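Local atomic coordinates of uncharacterized protein, DUF633, LMOf2365_1472 (Listeria monocytogenes str. 4b F2365, PDB entry 3GNL), a protein that is uncharacterised experimentally but probably transfers a methyl group from S-adenosylmethionine to N1 of an adenine in tRNA. Residues E23-I28 / Q43-A48; I94-M99 / L121-N126; W141-E146 / F177-L182. All coordinates share one frame; numbering follows the deposited sequence. Where two conformers were deposited one is given.

Interaction 1 of 3, residues E23-I28 / Q43-A48; sequences ERIADI and QTASFA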
ATOM      1  N   GLU A  23      10.093 -13.385 -10.452  1.00 29.89           N
ATOM      2  CA  GLU A  23      10.888 -12.596  -9.490  1.00 28.07           C
ATOM      3  C   GLU A  23      11.176 -13.302  -8.154  1.00 26.17           C
ATOM      4  O   GLU A  23      10.453 -14.224  -7.780  1.00 26.58           O
ATOM      5  CB  GLU A  23      10.099 -11.269  -9.200  1.00 29.04           C
ATOM      6  CG  GLU A  23       9.199 -10.880 -10.429  1.00 28.91           C
ATOM      7  CD  GLU A  23       8.424  -9.582 -10.266  1.00 30.52           C
ATOM      8  OE1 GLU A  23       8.348  -9.081  -9.131  1.00 30.59           O
ATOM      9  OE2 GLU A  23       7.858  -9.117 -11.285  1.00 32.48           O
ATOM     10  N   ARG A  24      12.221 -12.870  -7.455  1.00 24.74           N
ATOM     11  CA  ARG A  24      12.458 -13.249  -6.059  1.00 23.42           C
ATOM     12  C   ARG A  24      11.755 -12.202  -5.178  1.00 24.15           C
ATOM     13  O   ARG A  24      12.095 -10.994  -5.215  1.00 24.08           O
ATOM     14  CB  ARG A  24      13.950 -13.374  -5.716  1.00 27.13           C
ATOM     15  CG  ARG A  24      14.625 -14.435  -6.587  1.00 26.43           C
ATOM     16  CD  ARG A  24      16.135 -14.452  -6.356  1.00 28.99           C
ATOM     17  NE  ARG A  24      16.510 -14.849  -5.003  1.00 30.35           N
ATOM     18  CZ  ARG A  24      16.505 -16.097  -4.525  1.00 31.78           C
ATOM     19  NH1 ARG A  24      16.115 -17.134  -5.291  1.00 33.18           N
ATOM     20  NH2 ARG A  24      16.858 -16.292  -3.265  1.00 31.67           N
ATOM     21  N   ILE A  25      10.740 -12.652  -4.461  1.00 21.40           N
ATOM     22  CA  ILE A  25       9.884 -11.685  -3.711  1.00 22.83           C
ATOM     23  C   ILE A  25       9.986 -11.842  -2.206  1.00 24.18           C
ATOM     24  O   ILE A  25      10.333 -12.907  -1.691  1.00 23.23           O
ATOM     25  CB  ILE A  25       8.430 -11.780  -4.133  1.00 22.48           C
ATOM     26  CG1 ILE A  25       7.770 -13.059  -3.564  1.00 22.44           C
ATOM     27  CG2 ILE A  25       8.268 -11.687  -5.700  1.00 22.10           C
ATOM     28  CD1 ILE A  25       6.261 -13.175  -3.840  1.00 22.06           C
ATOM     29  N   ALA A  26       9.681 -10.778  -1.476  1.00 22.16           N
ATOM     30  CA  ALA A  26       9.459 -10.870  -0.040  1.00 22.62           C
ATOM     31  C   ALA A  26       8.130 -10.229   0.319  1.00 22.34           C
ATOM     32  O   ALA A  26       7.913  -9.055   0.005  1.00 22.58           O
ATOM     33  CB  ALA A  26      10.592 -10.247   0.762  1.00 23.65           C
ATOM     34  N   ASP A  27       7.261 -11.013   0.958  1.00 20.14           N
ATOM     35  CA  ASP A  27       5.950 -10.579   1.389  1.00 19.87           C
ATOM     36  C   ASP A  27       5.972 -10.348   2.903  1.00 20.08           C
ATOM     37  O   ASP A  27       5.941 -11.305   3.690  1.00 20.69           O
ATOM     38  CB  ASP A  27       4.903 -11.647   1.002  1.00 20.74           C
ATOM     39  CG  ASP A  27       3.480 -11.196   1.239  1.00 20.27           C
ATOM     40  OD1 ASP A  27       3.290  -9.984   1.476  1.00 23.86           O
ATOM     41  OD2 ASP A  27       2.555 -12.030   1.177  1.00 21.38           O
ATOM     42  N   ILE A  28       5.959  -9.079   3.280  1.00 18.38           N
ATOM     43  CA  ILE A  28       6.115  -8.672   4.670  1.00 18.97           C
ATOM     44  C   ILE A  28       4.785  -8.670   5.389  1.00 19.06           C
ATOM     45  O   ILE A  28       3.851  -7.974   4.953  1.00 20.34           O
ATOM     46  CB  ILE A  28       6.718  -7.296   4.708  1.00 20.94           C
ATOM     47  CG1 ILE A  28       7.954  -7.265   3.809  1.00 19.99           C
ATOM     48  CG2 ILE A  28       6.985  -6.893   6.165  1.00 21.35           C
ATOM     49  CD1 ILE A  28       9.168  -8.230   4.279  1.00 20.48           C
ATOM     50  N   GLN A  43       4.069 -19.416 -11.391  1.00 29.88           N
ATOM     51  CA  GLN A  43       5.403 -19.132 -11.921  1.00 31.40           C
ATOM     52  C   GLN A  43       5.801 -17.691 -12.072  1.00 30.02           C
ATOM     53  O   GLN A  43       6.892 -17.364 -12.525  1.00 31.86           O
ATOM     54  CB  GLN A  43       5.705 -19.906 -13.206  1.00 33.43           C
ATOM     55  CG  GLN A  43       5.534 -21.379 -13.027  1.00 35.63           C
ATOM     56  CD  GLN A  43       5.808 -22.098 -14.307  1.00 38.18           C
ATOM     57  OE1 GLN A  43       6.966 -22.186 -14.744  1.00 40.25           O
ATOM     58  NE2 GLN A  43       4.746 -22.576 -14.954  1.00 37.39           N
ATOM     59  N   THR A  44       4.934 -16.810 -11.629  1.00 30.12           N
ATOM     60  CA  THR A  44       5.266 -15.423 -11.698  1.00 29.47           C
ATOM     61  C   THR A  44       6.339 -15.081 -10.666  1.00 27.36           C
ATOM     62  O   THR A  44       7.000 -14.092 -10.825  1.00 28.67           O
ATOM     63  CB  THR A  44       4.038 -14.481 -11.527  1.00 28.72           C
ATOM     64  OG1 THR A  44       3.443 -14.746 -10.252  1.00 28.14           O
ATOM     65  CG2 THR A  44       2.975 -14.667 -12.643  1.00 30.86           C
ATOM     66  N   ALA A  45       6.517 -15.884  -9.597  1.00 26.52           N
ATOM     67  CA  ALA A  45       7.678 -15.728  -8.696  1.00 25.39           C
ATOM     68  C   ALA A  45       8.495 -17.036  -8.618  1.00 26.55           C
ATOM     69  O   ALA A  45       7.920 -18.107  -8.650  1.00 27.66           O
ATOM     70  CB  ALA A  45       7.231 -15.346  -7.268  1.00 26.36           C
ATOM     71  N   SER A  46       9.807 -16.914  -8.500  1.00 26.75           N
ATOM     72  CA  SER A  46      10.686 -18.098  -8.450  1.00 26.88           C
ATOM     73  C   SER A  46      11.081 -18.480  -7.033  1.00 27.99           C
ATOM     74  O   SER A  46      11.521 -19.616  -6.792  1.00 27.77           O
ATOM     75  CB  SER A  46      11.917 -17.875  -9.322  1.00 28.41           C
ATOM     76  OG  SER A  46      12.641 -16.735  -8.889  1.00 28.72           O
ATOM     77  N   PHE A  47      10.915 -17.545  -6.090  1.00 25.95           N
ATOM     78  CA  PHE A  47      11.315 -17.714  -4.713  1.00 24.26           C
ATOM     79  C   PHE A  47      10.538 -16.656  -3.934  1.00 24.62           C
ATOM     80  O   PHE A  47      10.316 -15.563  -4.471  1.00 24.69           O
ATOM     81  CB  PHE A  47      12.819 -17.513  -4.553  1.00 27.02           C
ATOM     82  CG  PHE A  47      13.260 -17.439  -3.131  1.00 28.07           C
ATOM     83  CD1 PHE A  47      13.356 -18.589  -2.352  1.00 29.73           C
ATOM     84  CD2 PHE A  47      13.567 -16.204  -2.541  1.00 29.54           C
ATOM     85  CE1 PHE A  47      13.760 -18.497  -0.999  1.00 28.54           C
ATOM     86  CE2 PHE A  47      13.962 -16.117  -1.214  1.00 29.71           C
ATOM     87  CZ  PHE A  47      14.071 -17.256  -0.434  1.00 29.90           C
ATOM     88  N   ALA A  48      10.118 -16.978  -2.708  1.00 22.77           N
ATOM     89  CA  ALA A  48       9.519 -15.989  -1.811  1.00 21.89           C
ATOM     90  C   ALA A  48       9.994 -16.147  -0.385  1.00 23.02           C
ATOM     91  O   ALA A  48      10.162 -17.269   0.097  1.00 23.50           O
ATOM     92  CB  ALA A  48       8.026 -16.092  -1.835  1.00 20.28           C
TER
HETATM   93  O   HOH W   1      15.051 -17.390  -8.152  1.00 42.62           O
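Glu23, Arg24 and Ile25 pair in parallel with Ala45, Phe47 and Ala48 to join the first two strands of a Rossmann-like methyltransferase sheet, across a beta bulge. Glu23 faces Ala45 while Arg24 faces Phe47, which makes Ser46 the extra residue at the corner where the second chain bends. Glu23 uses both its backbone groups: its N gives a hydrogen to Thr44 O (3.2 Å), and its O takes one from Ser46 N (2.9 Å). Beyond the bulge the pairing is regular, and Ile25 N donates almost straight to Phe47 O (2.9 Å, 174° at the hydrogen). The two strands belong to the beta-alpha-beta unit built from strand 23-28, helix 34-41 and strand 45-52; in class I methyltransferases the loop after the first strand typically contributes to the cofactor site.

On one face of the sheet the Arg24 guanidinium lies flat against the Phe47 ring, planes 2° apart and centres 4.1 Å apart. The overlap is offset: NH2 of Arg24 sits over the rim at CD2 of Phe47 (3.4 Å), while NH1 reaches back toward CB and CG. A bend at chi3 (65°) turns NE of Arg24 aside, where it is anchored on Asp89 O. At the guanidinium edge, a water in its plane accepts from Arg24 NH1 (3.1 Å) and also bonds to Ser46 OG (2.6 Å). On the other face Ile25 lays CG1 against Ala48 CB (3.5 Å), with CG2 and CD1 near Ala45 CB. Also on that face, the buried carboxylate of Glu23 turns to Thr93 OG1 and to a salt bridge with Lys120.

Interaction 2 of 3, residues I94-M99 / L121-N126; sequences IVIAGM and LILQPN
Gln124 reaches across to Ala97 and Gly98 at the C-terminal ends of two neighbouring parallel strands, 93-99 and 120-125, the fourth and fifth in chain order of the Rossmann-like sheet and the two strands of a beta-alpha-beta unit crossed over by helix 101-110. CB of Gln124 packs on Ala97 CB at 3.8 Å. CG stands anti to the backbone N (chi1 -175°), and the chain then bends at chi2 (-87°), which brings CD over beside Gly98 N. OE1 accepts a hydrogen bond from Arg11 NH1 of helix 10-16 and a weak, bent one from Gly98 N (3.0 Å). The same Gly98 N also donates to the backbone O of Gln124 (3.1 Å), so side chain and main chain of one residue share a single amide. NE2, on the other branch of the amide, bonds to Asn126 OD1 (2.9 Å) nearly in its own amide plane; Asn126 was modelled in two conformers, so this link is doubtful.

Earlier in the two strands the pairing is regular, with the short strand axes within 2° of parallel. Ile122 N donates to Ile94 O (2.8 Å), its own O accepts from Ile96 N, and Gln124 N in turn donates to Ile96 O. Past the corner at Gly98, which has positive phi, Asn126 N donates to the O of selenomethionine Met99 (2.9 Å). Val95 and Ile122 face helix 10-16 together with Ala97 and Gln124. The opposite face carries Ile94, Ile96, Leu121 and Leu123, where Ile96 also touches helix 101-110. There the Ile96 and Leu123 side chains run next to each other in the same direction, with Ile96 CG1 3.9 Å from Leu123 CD2, while CD2 of Leu121 rests 3.8 Å from Ile94 CB.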
ATOM      1  N   ILE A  94       9.450  -6.356  -3.164  1.00 22.32           N
ATOM      2  CA  ILE A  94       8.915  -6.478  -1.812  1.00 21.60           C
ATOM      3  C   ILE A  94       7.448  -6.071  -1.827  1.00 21.61           C
ATOM      4  O   ILE A  94       7.113  -5.034  -2.451  1.00 21.31           O
ATOM      5  CB  ILE A  94       9.644  -5.584  -0.794  1.00 22.12           C
ATOM      6  CG1 ILE A  94      11.160  -5.892  -0.724  1.00 24.89           C
ATOM      7  CG2 ILE A  94       8.997  -5.706   0.606  1.00 23.85           C
ATOM      8  CD1 ILE A  94      11.906  -4.964   0.194  1.00 25.59           C
ATOM      9  N   VAL A  95       6.607  -6.935  -1.226  1.00 19.17           N
ATOM     10  CA  VAL A  95       5.165  -6.679  -1.054  1.00 19.74           C
ATOM     11  C   VAL A  95       4.912  -6.344   0.389  1.00 19.12           C
ATOM     12  O   VAL A  95       5.375  -7.048   1.262  1.00 19.92           O
ATOM     13  CB  VAL A  95       4.331  -7.924  -1.413  1.00 19.69           C
ATOM     14  CG1 VAL A  95       2.837  -7.728  -1.216  1.00 21.04           C
ATOM     15  CG2 VAL A  95       4.614  -8.386  -2.845  1.00 21.23           C
ATOM     16  N   ILE A  96       4.216  -5.228   0.653  1.00 19.32           N
ATOM     17  CA  ILE A  96       3.775  -4.914   2.040  1.00 19.64           C
ATOM     18  C   ILE A  96       2.306  -4.499   1.908  1.00 18.22           C
ATOM     19  O   ILE A  96       2.015  -3.409   1.363  1.00 20.63           O
ATOM     20  CB  ILE A  96       4.615  -3.778   2.722  1.00 19.59           C
ATOM     21  CG1 ILE A  96       6.118  -3.983   2.453  1.00 20.83           C
ATOM     22  CG2 ILE A  96       4.317  -3.739   4.244  1.00 20.96           C
ATOM     23  CD1 ILE A  96       6.995  -2.872   2.985  1.00 20.84           C
ATOM     24  N   ALA A  97       1.414  -5.367   2.378  1.00 18.10           N
ATOM     25  CA  ALA A  97      -0.041  -5.189   2.230  1.00 18.41           C
ATOM     26  C   ALA A  97      -0.737  -5.338   3.581  1.00 19.67           C
ATOM     27  O   ALA A  97      -0.192  -5.942   4.491  1.00 20.42           O
ATOM     28  CB  ALA A  97      -0.598  -6.208   1.226  1.00 19.64           C
ATOM     29  N   GLY A  98      -1.928  -4.739   3.693  1.00 20.15           N
ATOM     30  CA  GLY A  98      -2.817  -4.982   4.832  1.00 20.83           C
ATOM     31  C   GLY A  98      -2.364  -4.341   6.121  1.00 23.36           C
ATOM     32  O   GLY A  98      -2.617  -4.870   7.188  1.00 24.22           O
HETATM   33  N   MSE A  99      -1.679  -3.203   6.003  1.00 22.05           N
HETATM   34  CA  MSE A  99      -1.179  -2.482   7.190  1.00 24.08           C
HETATM   35  C   MSE A  99      -1.433  -1.018   6.942  1.00 22.36           C
HETATM   36  O   MSE A  99      -1.548  -0.580   5.802  1.00 19.96           O
HETATM   37  CB  MSE A  99       0.341  -2.640   7.286  1.00 26.84           C
HETATM   38  CG  MSE A  99       0.779  -4.006   7.596  1.00 32.21           C
HETATM   39 SE   MSE A  99       2.682  -3.955   7.840  1.00 36.28          SE
HETATM   40  CE  MSE A  99       3.069  -5.713   7.037  1.00 33.29           C
ATOM     41  N   LEU A 121       8.525  -2.248  -5.457  1.00 22.24           N
ATOM     42  CA  LEU A 121       7.742  -2.360  -4.214  1.00 21.99           C
ATOM     43  C   LEU A 121       6.295  -2.376  -4.641  1.00 20.56           C
ATOM     44  O   LEU A 121       5.872  -1.603  -5.505  1.00 21.42           O
ATOM     45  CB  LEU A 121       7.944  -1.169  -3.247  1.00 21.94           C
ATOM     46  CG  LEU A 121       9.357  -0.817  -2.816  1.00 22.03           C
ATOM     47  CD1 LEU A 121       9.444   0.535  -2.044  1.00 22.66           C
ATOM     48  CD2 LEU A 121       9.905  -1.951  -1.965  1.00 25.96           C
ATOM     49  N   ILE A 122       5.527  -3.273  -4.029  1.00 18.86           N
ATOM     50  CA  ILE A 122       4.074  -3.298  -4.235  1.00 19.64           C
ATOM     51  C   ILE A 122       3.429  -3.086  -2.857  1.00 19.40           C
ATOM     52  O   ILE A 122       3.580  -3.939  -1.929  1.00 19.82           O
ATOM     53  CB  ILE A 122       3.591  -4.626  -4.790  1.00 19.70           C
ATOM     54  CG1 ILE A 122       4.283  -4.917  -6.136  1.00 20.88           C
ATOM     55  CG2 ILE A 122       2.086  -4.560  -4.986  1.00 21.36           C
ATOM     56  CD1 ILE A 122       4.219  -6.417  -6.557  1.00 19.35           C
ATOM     57  N   LEU A 123       2.808  -1.914  -2.661  1.00 19.22           N
ATOM     58  CA  LEU A 123       2.383  -1.556  -1.287  1.00 18.64           C
ATOM     59  C   LEU A 123       0.870  -1.386  -1.302  1.00 18.99           C
ATOM     60  O   LEU A 123       0.296  -0.829  -2.251  1.00 18.99           O
ATOM     61  CB  LEU A 123       3.049  -0.237  -0.851  1.00 18.71           C
ATOM     62  CG  LEU A 123       4.549  -0.179  -1.019  1.00 19.06           C
ATOM     63  CD1 LEU A 123       5.006   1.215  -0.526  1.00 20.89           C
ATOM     64  CD2 LEU A 123       5.239  -1.329  -0.260  1.00 19.95           C
ATOM     65  N   GLN A 124       0.221  -1.889  -0.247  1.00 18.30           N
ATOM     66  CA  GLN A 124      -1.229  -1.779  -0.170  1.00 19.78           C
ATOM     67  C   GLN A 124      -1.556  -1.293   1.239  1.00 18.01           C
ATOM     68  O   GLN A 124      -1.767  -2.091   2.123  1.00 18.60           O
ATOM     69  CB  GLN A 124      -1.893  -3.104  -0.526  1.00 20.57           C
ATOM     70  CG  GLN A 124      -3.446  -3.012  -0.579  1.00 21.01           C
ATOM     71  CD  GLN A 124      -4.057  -3.234   0.781  1.00 24.24           C
ATOM     72  OE1 GLN A 124      -3.826  -4.267   1.381  1.00 23.48           O
ATOM     73  NE2 GLN A 124      -4.801  -2.238   1.291  1.00 28.14           N
ATOM     74  N   PRO A 125      -1.609   0.035   1.420  1.00 19.28           N
ATOM     75  CA  PRO A 125      -1.924   0.592   2.752  1.00 19.06           C
ATOM     76  C   PRO A 125      -3.432   0.678   2.998  1.00 20.96           C
ATOM     77  O   PRO A 125      -4.194   1.000   2.085  1.00 25.08           O
ATOM     78  CB  PRO A 125      -1.347   1.992   2.689  1.00 19.69           C
ATOM     79  CG  PRO A 125      -1.527   2.398   1.211  1.00 20.18           C
ATOM     80  CD  PRO A 125      -1.281   1.079   0.448  1.00 19.19           C
ATOM     81  N   ASN A 126      -3.822   0.375   4.222  1.00 20.43           N
ATOM     82  CA  ASN A 126      -5.234   0.363   4.628  0.70 22.40           C
ATOM     83  C   ASN A 126      -5.695   1.748   5.095  1.00 23.79           C
ATOM     84  O   ASN A 126      -6.876   1.947   5.324  1.00 25.52           O
ATOM     85  CB  ASN A 126      -5.436  -0.634   5.756  0.70 24.39           C
ATOM     86  CG  ASN A 126      -5.436  -2.076   5.271  0.70 24.11           C
ATOM     87  OD1 ASN A 126      -5.510  -2.358   4.069  0.70 26.81           O
ATOM     88  ND2 ASN A 126      -5.348  -2.982   6.197  0.70 25.19           N
TER

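Interaction 3 of 3, residues W141-E146 / F177-L182; sequences WLITSE and FGPCLL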
ATOM      1  N   TRP A 141      11.690   7.116  -5.215  1.00 23.14           N
ATOM      2  CA  TRP A 141      11.046   5.993  -5.874  1.00 23.63           C
ATOM      3  C   TRP A 141       9.884   6.477  -6.731  1.00 22.34           C
ATOM      4  O   TRP A 141       8.955   7.152  -6.213  1.00 24.11           O
ATOM      5  CB  TRP A 141      10.539   4.950  -4.868  1.00 22.31           C
ATOM      6  CG  TRP A 141      11.654   4.167  -4.180  1.00 21.96           C
ATOM      7  CD1 TRP A 141      12.574   4.643  -3.336  1.00 24.86           C
ATOM      8  CD2 TRP A 141      11.901   2.752  -4.299  1.00 24.28           C
ATOM      9  NE1 TRP A 141      13.434   3.627  -2.921  1.00 25.82           N
ATOM     10  CE2 TRP A 141      13.031   2.464  -3.517  1.00 23.71           C
ATOM     11  CE3 TRP A 141      11.308   1.728  -5.042  1.00 24.19           C
ATOM     12  CZ2 TRP A 141      13.551   1.156  -3.404  1.00 25.31           C
ATOM     13  CZ3 TRP A 141      11.843   0.420  -4.945  1.00 23.54           C
ATOM     14  CH2 TRP A 141      12.944   0.161  -4.127  1.00 25.10           C
ATOM     15  N   LEU A 142       9.885   6.177  -8.016  1.00 21.31           N
ATOM     16  CA  LEU A 142       8.779   6.507  -8.873  1.00 23.88           C
ATOM     17  C   LEU A 142       7.575   5.591  -8.638  1.00 24.18           C
ATOM     18  O   LEU A 142       7.725   4.377  -8.480  1.00 23.25           O
ATOM     19  CB  LEU A 142       9.224   6.431 -10.337  1.00 25.62           C
ATOM     20  CG  LEU A 142       8.518   7.099 -11.487  1.00 29.80           C
ATOM     21  CD1 LEU A 142       8.336   8.640 -11.268  1.00 29.43           C
ATOM     22  CD2 LEU A 142       9.372   6.867 -12.727  1.00 29.94           C
ATOM     23  N   ILE A 143       6.368   6.153  -8.627  1.00 21.73           N
ATOM     24  CA  ILE A 143       5.165   5.347  -8.724  1.00 21.28           C
ATOM     25  C   ILE A 143       4.880   5.018 -10.198  1.00 23.98           C
ATOM     26  O   ILE A 143       4.725   5.912 -11.058  1.00 24.92           O
ATOM     27  CB  ILE A 143       3.969   6.101  -8.064  1.00 20.44           C
ATOM     28  CG1 ILE A 143       4.295   6.321  -6.591  1.00 19.30           C
ATOM     29  CG2 ILE A 143       2.630   5.317  -8.224  1.00 21.77           C
ATOM     30  CD1 ILE A 143       3.378   7.448  -5.903  1.00 21.76           C
ATOM     31  N   THR A 144       4.875   3.716 -10.523  1.00 23.15           N
ATOM     32  CA  THR A 144       4.690   3.280 -11.890  1.00 23.65           C
ATOM     33  C   THR A 144       3.339   2.720 -12.225  1.00 22.61           C
ATOM     34  O   THR A 144       2.934   2.746 -13.367  1.00 23.30           O
ATOM     35  CB  THR A 144       5.737   2.232 -12.252  1.00 25.00           C
ATOM     36  OG1 THR A 144       5.647   1.172 -11.308  1.00 25.65           O
ATOM     37  CG2 THR A 144       7.130   2.856 -12.119  1.00 26.49           C
ATOM     38  N   SER A 145       2.602   2.256 -11.209  1.00 20.47           N
ATOM     39  CA  SER A 145       1.252   1.764 -11.402  1.00 21.52           C
ATOM     40  C   SER A 145       0.524   2.002 -10.088  1.00 17.63           C
ATOM     41  O   SER A 145       1.147   2.042  -9.039  1.00 19.71           O
ATOM     42  CB  SER A 145       1.214   0.251 -11.661  1.00 22.12           C
ATOM     43  OG  SER A 145       1.712  -0.103 -12.956  1.00 24.60           O
ATOM     44  N   GLU A 146      -0.804   2.177 -10.224  1.00 19.34           N
ATOM     45  CA  GLU A 146      -1.703   2.145  -9.041  1.00 17.71           C
ATOM     46  C   GLU A 146      -3.024   1.564  -9.427  1.00 18.70           C
ATOM     47  O   GLU A 146      -3.442   1.563 -10.603  1.00 21.25           O
ATOM     48  CB  GLU A 146      -1.948   3.572  -8.495  1.00 18.72           C
ATOM     49  CG  GLU A 146      -0.680   4.338  -8.111  1.00 19.39           C
ATOM     50  CD  GLU A 146      -0.979   5.759  -7.571  1.00 20.73           C
ATOM     51  OE1 GLU A 146      -1.481   6.581  -8.394  1.00 20.63           O
ATOM     52  OE2 GLU A 146      -0.713   5.977  -6.377  1.00 20.87           O
ATOM     53  N   PHE A 177      -3.939  11.789  -3.841  1.00 16.67           N
ATOM     54  CA  PHE A 177      -4.841  10.986  -4.653  1.00 16.19           C
ATOM     55  C   PHE A 177      -4.200   9.825  -5.419  1.00 17.82           C
ATOM     56  O   PHE A 177      -4.884   8.842  -5.786  1.00 18.99           O
ATOM     57  CB  PHE A 177      -5.614  11.844  -5.635  1.00 18.11           C
ATOM     58  CG  PHE A 177      -6.474  12.882  -4.966  1.00 18.60           C
ATOM     59  CD1 PHE A 177      -7.628  12.482  -4.301  1.00 20.93           C
ATOM     60  CD2 PHE A 177      -6.124  14.235  -5.011  1.00 19.37           C
ATOM     61  CE1 PHE A 177      -8.456  13.430  -3.670  1.00 20.30           C
ATOM     62  CE2 PHE A 177      -6.924  15.195  -4.398  1.00 20.82           C
ATOM     63  CZ  PHE A 177      -8.094  14.800  -3.714  1.00 21.42           C
ATOM     64  N   GLY A 178      -2.920  10.009  -5.719  1.00 18.69           N
ATOM     65  CA  GLY A 178      -2.189   9.024  -6.524  1.00 18.85           C
ATOM     66  C   GLY A 178      -2.013   9.552  -7.927  1.00 19.25           C
ATOM     67  O   GLY A 178      -2.984   9.836  -8.637  1.00 18.87           O
ATOM     68  N   PRO A 179      -0.759   9.599  -8.414  1.00 19.98           N
ATOM     69  CA  PRO A 179      -0.568  10.115  -9.769  1.00 19.81           C
ATOM     70  C   PRO A 179      -1.213   9.290 -10.883  1.00 21.54           C
ATOM     71  O   PRO A 179      -1.665   9.856 -11.860  1.00 23.74           O
ATOM     72  CB  PRO A 179       0.970  10.161  -9.921  1.00 21.14           C
ATOM     73  CG  PRO A 179       1.428   9.038  -8.999  1.00 20.69           C
ATOM     74  CD  PRO A 179       0.484   9.152  -7.774  1.00 20.57           C
ATOM     75  N   CYS A 180      -1.253   7.969 -10.735  1.00 20.69           N
ATOM     76  CA  CYS A 180      -1.898   7.122 -11.722  1.00 21.55           C
ATOM     77  C   CYS A 180      -3.395   7.136 -11.531  1.00 20.94           C
ATOM     78  O   CYS A 180      -4.148   7.186 -12.503  1.00 23.37           O
ATOM     79  CB  CYS A 180      -1.358   5.677 -11.628  1.00 22.55           C
ATOM     80  SG  CYS A 180       0.500   5.529 -11.712  1.00 24.79           S
ATOM     81  N   LEU A 181      -3.833   7.104 -10.269  1.00 21.20           N
ATOM     82  CA  LEU A 181      -5.253   7.066  -9.989  1.00 19.89           C
ATOM     83  C   LEU A 181      -5.947   8.337 -10.456  1.00 21.22           C
ATOM     84  O   LEU A 181      -7.088   8.307 -10.947  1.00 21.39           O
ATOM     85  CB  LEU A 181      -5.517   6.879  -8.484  1.00 18.66           C
ATOM     86  CG  LEU A 181      -4.995   5.549  -7.887  1.00 17.29           C
ATOM     87  CD1 LEU A 181      -5.315   5.524  -6.391  1.00 18.53           C
ATOM     88  CD2 LEU A 181      -5.562   4.320  -8.558  1.00 20.89           C
ATOM     89  N   LEU A 182      -5.254   9.454 -10.321  1.00 21.50           N
ATOM     90  CA  LEU A 182      -5.961  10.673 -10.737  1.00 25.21           C
ATOM     91  C   LEU A 182      -6.019  10.875 -12.260  1.00 28.79           C
ATOM     92  O   LEU A 182      -6.880  11.595 -12.730  1.00 28.47           O
ATOM     93  CB  LEU A 182      -5.467  11.903  -9.976  1.00 26.93           C
ATOM     94  CG  LEU A 182      -4.098  12.451 -10.297  1.00 27.18           C
ATOM     95  CD1 LEU A 182      -4.174  13.407 -11.517  1.00 29.11           C
ATOM     96  CD2 LEU A 182      -3.611  13.200  -9.068  1.00 25.65           C
TER
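Glu146 OE1 accepts two backbone hydrogens from the first turn of helix 179-184, one from Cys180 N (2.7 Å, bent to 135° at the hydrogen) and one from Leu181 N (3.1 Å, 159°). The contact ties the edge strand 141-151 of the methyltransferase sheet to the N-terminal end of that short helix. Both donors meet OE1 on its anti side, from opposite faces of the carboxylate plane, a grip that should restrict rotation of the group. A negative charge here would be favoured by the helix N-terminus, and OE2 has its own partner in a salt bridge with Arg133 NE.

The carboxylate also presses on carbon. Pro179 N carries no hydrogen; CD of the ring sits 3.3 Å from Glu146 OE1, and the two side chains cross at about a right angle. Gly178 has no side chain where one would run into Glu146 OE1; OE2 lies 3.4 Å from Gly178 CA. Nearer the backbone, CB of Glu146 touches Leu181 CG (3.7 Å). Earlier in the strand Thr144 and Ser145 both face Val160 in a classic beta bulge. Ile143, before it, lies across the proline ring, and Trp170 packs against both residues. Ile143 CD1 meets Pro179 CD at 3.8 Å, while Cys180 SG lies 3.9 Å from Ser145 CA.

Overall arrangement
From the N terminus, strand 23-28 leads through helix 34-41 to 43-48, where interaction 1 closes its loop. Interaction 2 closes the next, from 94-99 through helix 101-110 to 121-126, and interaction 3 the last, from 141-146 through the returning strand 154-163 to 177-182. The three follow in series, neither nesting nor crossing. All reach one sheet. Strands 23-28 and 93-99 are neighbours, so interactions 1 and 2 touch directly, with Ala26 O 2.8 Å from Val95 N. Trp141 CZ3 against Leu121 CG (3.5 Å) connects interactions 2 and 3. Interaction 3 attaches the sheet edge to the helices that follow, about 11 Å from interaction 1 at the nearest atoms.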